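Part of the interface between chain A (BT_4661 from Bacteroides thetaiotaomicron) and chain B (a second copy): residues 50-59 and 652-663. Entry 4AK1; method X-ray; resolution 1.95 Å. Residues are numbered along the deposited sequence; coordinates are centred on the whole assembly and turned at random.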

# COMPACT_ATOMS: atom_id res chain seq x y z
N THR A 50 -19.48 -13.43 -24.77
CA THR A 50 -18.42 -13.22 -25.77
C THR A 50 -18.52 -14.28 -26.85
O THR A 50 -19.04 -15.38 -26.61
CB THR A 50 -16.99 -13.24 -25.17
OG1 THR A 50 -16.74 -14.51 -24.54
CG2 THR A 50 -16.82 -12.12 -24.14
N LEU A 51 -18.06 -13.93 -28.05
CA LEU A 51 -17.98 -14.90 -29.14
C LEU A 51 -16.57 -14.84 -29.70
O LEU A 51 -16.12 -13.79 -30.16
CB LEU A 51 -19.02 -14.61 -30.22
CG LEU A 51 -18.89 -15.37 -31.55
CD1 LEU A 51 -19.02 -16.88 -31.35
CD2 LEU A 51 -19.93 -14.88 -32.56
N ASP A 52 -15.85 -15.96 -29.62
CA ASP A 52 -14.51 -16.04 -30.21
C ASP A 52 -13.60 -14.90 -29.69
O ASP A 52 -12.91 -14.23 -30.46
CB ASP A 52 -14.64 -16.06 -31.75
CG ASP A 52 -13.30 -16.22 -32.48
OD1 ASP A 52 -12.34 -16.73 -31.86
OD2 ASP A 52 -13.22 -15.83 -33.67
N GLY A 53 -13.63 -14.68 -28.37
CA GLY A 53 -12.77 -13.70 -27.71
C GLY A 53 -13.17 -12.22 -27.85
O GLY A 53 -12.39 -11.34 -27.47
N GLU A 54 -14.35 -11.95 -28.41
CA GLU A 54 -14.82 -10.57 -28.57
C GLU A 54 -16.23 -10.40 -28.03
O GLU A 54 -16.99 -11.37 -28.00
CB GLU A 54 -14.81 -10.17 -30.04
CG GLU A 54 -13.45 -10.24 -30.71
CD GLU A 54 -12.47 -9.20 -30.21
OE1 GLU A 54 -12.87 -8.23 -29.53
OE2 GLU A 54 -11.28 -9.35 -30.51
N PRO A 55 -16.61 -9.17 -27.63
CA PRO A 55 -17.96 -8.99 -27.10
C PRO A 55 -19.01 -9.33 -28.15
O PRO A 55 -18.82 -9.05 -29.34
CB PRO A 55 -18.03 -7.49 -26.78
CG PRO A 55 -16.60 -7.06 -26.67
CD PRO A 55 -15.87 -7.90 -27.68
N PHE A 56 -20.10 -9.93 -27.69
CA PHE A 56 -21.24 -10.25 -28.54
C PHE A 56 -22.42 -9.39 -28.08
O PHE A 56 -22.93 -9.55 -26.98
CB PHE A 56 -21.58 -11.74 -28.47
CG PHE A 56 -22.62 -12.17 -29.46
CD1 PHE A 56 -22.26 -12.56 -30.75
CD2 PHE A 56 -23.98 -12.17 -29.11
CE1 PHE A 56 -23.22 -12.94 -31.66
CE2 PHE A 56 -24.94 -12.54 -30.03
CZ PHE A 56 -24.56 -12.94 -31.31
N SER A 57 -22.83 -8.49 -28.97
CA SER A 57 -23.83 -7.46 -28.70
C SER A 57 -25.26 -7.96 -28.39
O SER A 57 -25.86 -7.54 -27.41
CB SER A 57 -23.84 -6.47 -29.88
OG SER A 57 -24.99 -5.67 -29.89
N ASP A 58 -25.78 -8.85 -29.23
CA ASP A 58 -27.18 -9.25 -29.20
C ASP A 58 -27.50 -10.24 -28.08
O ASP A 58 -26.63 -10.99 -27.64
CB ASP A 58 -27.60 -9.84 -30.56
CG ASP A 58 -27.51 -8.82 -31.71
OD1 ASP A 58 -27.45 -7.59 -31.48
OD2 ASP A 58 -27.51 -9.27 -32.87
N SER A 59 -28.75 -10.24 -27.63
CA SER A 59 -29.21 -11.13 -26.57
C SER A 59 -29.55 -12.52 -27.15
O SER A 59 -30.73 -12.88 -27.26
CB SER A 59 -30.43 -10.53 -25.88
OG SER A 59 -30.04 -9.57 -24.91
N ASN B 652 -23.61 -4.70 -39.18
CA ASN B 652 -24.21 -5.28 -37.98
C ASN B 652 -23.20 -6.12 -37.19
O ASN B 652 -22.28 -6.71 -37.79
CB ASN B 652 -25.46 -6.10 -38.34
CG ASN B 652 -26.70 -5.22 -38.49
OD1 ASN B 652 -26.81 -4.18 -37.83
ND2 ASN B 652 -27.65 -5.64 -39.34
N PRO B 653 -23.37 -6.21 -35.85
CA PRO B 653 -22.34 -6.84 -35.01
C PRO B 653 -22.20 -8.36 -35.10
O PRO B 653 -23.20 -9.08 -35.20
CB PRO B 653 -22.77 -6.45 -33.59
CG PRO B 653 -24.25 -6.19 -33.68
CD PRO B 653 -24.42 -5.55 -35.05
N ASN B 654 -20.96 -8.82 -35.05
CA ASN B 654 -20.58 -10.23 -34.93
C ASN B 654 -20.87 -11.15 -36.13
O ASN B 654 -20.69 -12.36 -36.01
CB ASN B 654 -21.14 -10.86 -33.65
CG ASN B 654 -20.76 -10.07 -32.41
OD1 ASN B 654 -21.57 -9.32 -31.88
ND2 ASN B 654 -19.52 -10.23 -31.96
N LEU B 655 -21.33 -10.59 -37.24
CA LEU B 655 -21.74 -11.42 -38.40
C LEU B 655 -20.61 -11.69 -39.39
O LEU B 655 -20.54 -12.77 -39.99
CB LEU B 655 -22.94 -10.77 -39.14
CG LEU B 655 -24.19 -10.54 -38.29
CD1 LEU B 655 -25.30 -9.89 -39.12
CD2 LEU B 655 -24.64 -11.86 -37.66
N TRP B 656 -19.71 -10.72 -39.55
CA TRP B 656 -18.61 -10.88 -40.49
C TRP B 656 -17.50 -11.76 -39.94
O TRP B 656 -16.53 -11.28 -39.36
CB TRP B 656 -18.12 -9.52 -40.97
CG TRP B 656 -19.14 -8.88 -41.88
CD1 TRP B 656 -20.24 -8.11 -41.51
CD2 TRP B 656 -19.19 -8.95 -43.34
NE1 TRP B 656 -20.94 -7.70 -42.62
CE2 TRP B 656 -20.37 -8.18 -43.75
CE3 TRP B 656 -18.41 -9.57 -44.32
CZ2 TRP B 656 -20.73 -8.03 -45.08
CZ3 TRP B 656 -18.78 -9.41 -45.66
CH2 TRP B 656 -19.91 -8.65 -46.03
N ARG B 657 -17.69 -13.06 -40.12
CA ARG B 657 -16.84 -14.10 -39.56
C ARG B 657 -17.24 -15.45 -40.15
O ARG B 657 -18.32 -15.60 -40.72
CB ARG B 657 -16.99 -14.17 -38.03
CG ARG B 657 -18.41 -14.43 -37.52
CD ARG B 657 -18.44 -14.70 -36.01
NE ARG B 657 -17.90 -16.01 -35.62
CZ ARG B 657 -16.66 -16.22 -35.15
NH1 ARG B 657 -15.79 -15.21 -35.03
NH2 ARG B 657 -16.28 -17.46 -34.82
N ASN B 658 -16.39 -16.45 -39.96
CA ASN B 658 -16.87 -17.84 -40.06
C ASN B 658 -16.33 -18.65 -38.88
O ASN B 658 -15.81 -18.08 -37.91
CB ASN B 658 -16.55 -18.46 -41.43
CG ASN B 658 -15.07 -18.81 -41.60
OD1 ASN B 658 -14.24 -18.51 -40.74
ND2 ASN B 658 -14.75 -19.45 -42.73
N LYS B 659 -16.43 -19.97 -38.96
CA LYS B 659 -15.97 -20.84 -37.87
C LYS B 659 -14.50 -20.63 -37.50
O LYS B 659 -14.09 -20.93 -36.38
CB LYS B 659 -16.22 -22.32 -38.19
CG LYS B 659 -15.21 -22.95 -39.16
N ASP B 660 -13.71 -20.11 -38.45
CA ASP B 660 -12.27 -19.94 -38.23
C ASP B 660 -11.86 -18.59 -37.66
O ASP B 660 -10.72 -18.42 -37.26
CB ASP B 660 -11.47 -20.24 -39.50
CG ASP B 660 -11.53 -21.69 -39.89
OD1 ASP B 660 -11.55 -22.54 -38.99
OD2 ASP B 660 -11.61 -21.98 -41.10
N GLY B 661 -12.79 -17.63 -37.62
CA GLY B 661 -12.48 -16.35 -37.03
C GLY B 661 -13.16 -15.17 -37.70
O GLY B 661 -13.85 -15.32 -38.73
N TYR B 662 -12.96 -14.00 -37.09
CA TYR B 662 -13.54 -12.77 -37.60
C TYR B 662 -12.87 -12.33 -38.90
O TYR B 662 -11.67 -12.56 -39.11
CB TYR B 662 -13.44 -11.63 -36.56
CG TYR B 662 -14.45 -11.78 -35.43
CD1 TYR B 662 -15.80 -11.48 -35.62
CD2 TYR B 662 -14.04 -12.23 -34.19
CE1 TYR B 662 -16.73 -11.63 -34.58
CE2 TYR B 662 -14.95 -12.38 -33.15
CZ TYR B 662 -16.28 -12.09 -33.36
OH TYR B 662 -17.14 -12.26 -32.28
N ALA B 663 -13.65 -11.69 -39.76
CA ALA B 663 -13.12 -11.10 -40.99
C ALA B 663 -11.94 -10.17 -40.68
O ALA B 663 -11.97 -9.38 -39.73
CB ALA B 663 -14.20 -10.32 -41.72
O HOH W 1 -11.03 -14.19 -34.92
O HOH W 2 -11.05 -18.47 -34.03
O HOH W 3 -24.42 -9.30 -31.68
O HOH W 4 -25.94 -9.36 -34.97

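The chain A stretch meets chain B first through a tight hairpin. Leu A51 to Glu A54 form a type I' turn, closed by backbone hydrogen bonds between Leu A51 and Glu A54, while the chain B stretch folds into a hairpin of its own around Asn B658 to Gly B661. Together the stretches bury 459 Å², and Asn B654 and Tyr B662 are the residues most covered by the other stretch.

Leu A51 is buried and works in two ways. Its carbonyl O accepts a hydrogen bond from Tyr B662 OH at 2.8 Å, lying near the plane of the tyrosine ring, where a phenolic hydroxyl can best point its proton. Its side chain lies over one face of the Arg B657 guanidinium, and its CD2 also packs 3.8 Å from the Arg B657 methylene CD, so that the apolar leucine packs on the flat, poorly hydrated face and leaves the edge free for polar partners.

Asp A52 takes that edge. Its OD2 receives a nearly straight hydrogen bond from Arg B657 NH1 at 3.0 Å, part of a salt bridge. Asp A52 OD2 also passes 3.5 Å from Gly B661 CA; glycine is called for here by its own backbone angles. Two waters extend the link: water 1 joins Asp A52 OD2 to the backbone N of Tyr B662, and water 2 joins OD1 to the carbonyl O of Asp B660, the latter bond weak. Gly A53 touches nothing opposite, but its positive phi suits glycine at this turn.

Glu A54 contributes the aliphatic part of its side chain, CG lying 3.6 Å from Tyr B662 CE2, while its end leads away.

From Pro A55 to Ser A57 the chief partner is Asn B654. Pro A55 offers its carbonyl O to Asn B654 ND2 at 3.0 Å, and Ser A57 N donates to Asn B654 OD1 at 3.3 Å. An amide carries both donor and acceptor, so one asparagine can satisfy backbone groups on two residues. Its ND2 also donates to Tyr B662 OH at 3.1 Å, which links these two chain B side chains. Beside these bonds, the buried ring of Phe A56 brings CD1 to 3.3 Å from Asn B654 CG, helping to enclose the amide.

Ser A57 points its CB toward chain B, where it touches the proline ring, 3.8 Å from Pro B653 CG. Asp A58 finishes the contact largely through water: water 3 bridges its backbone N to Asn B654 OD1, and water 4 bridges its OD2 to the carbonyl O of Pro B653.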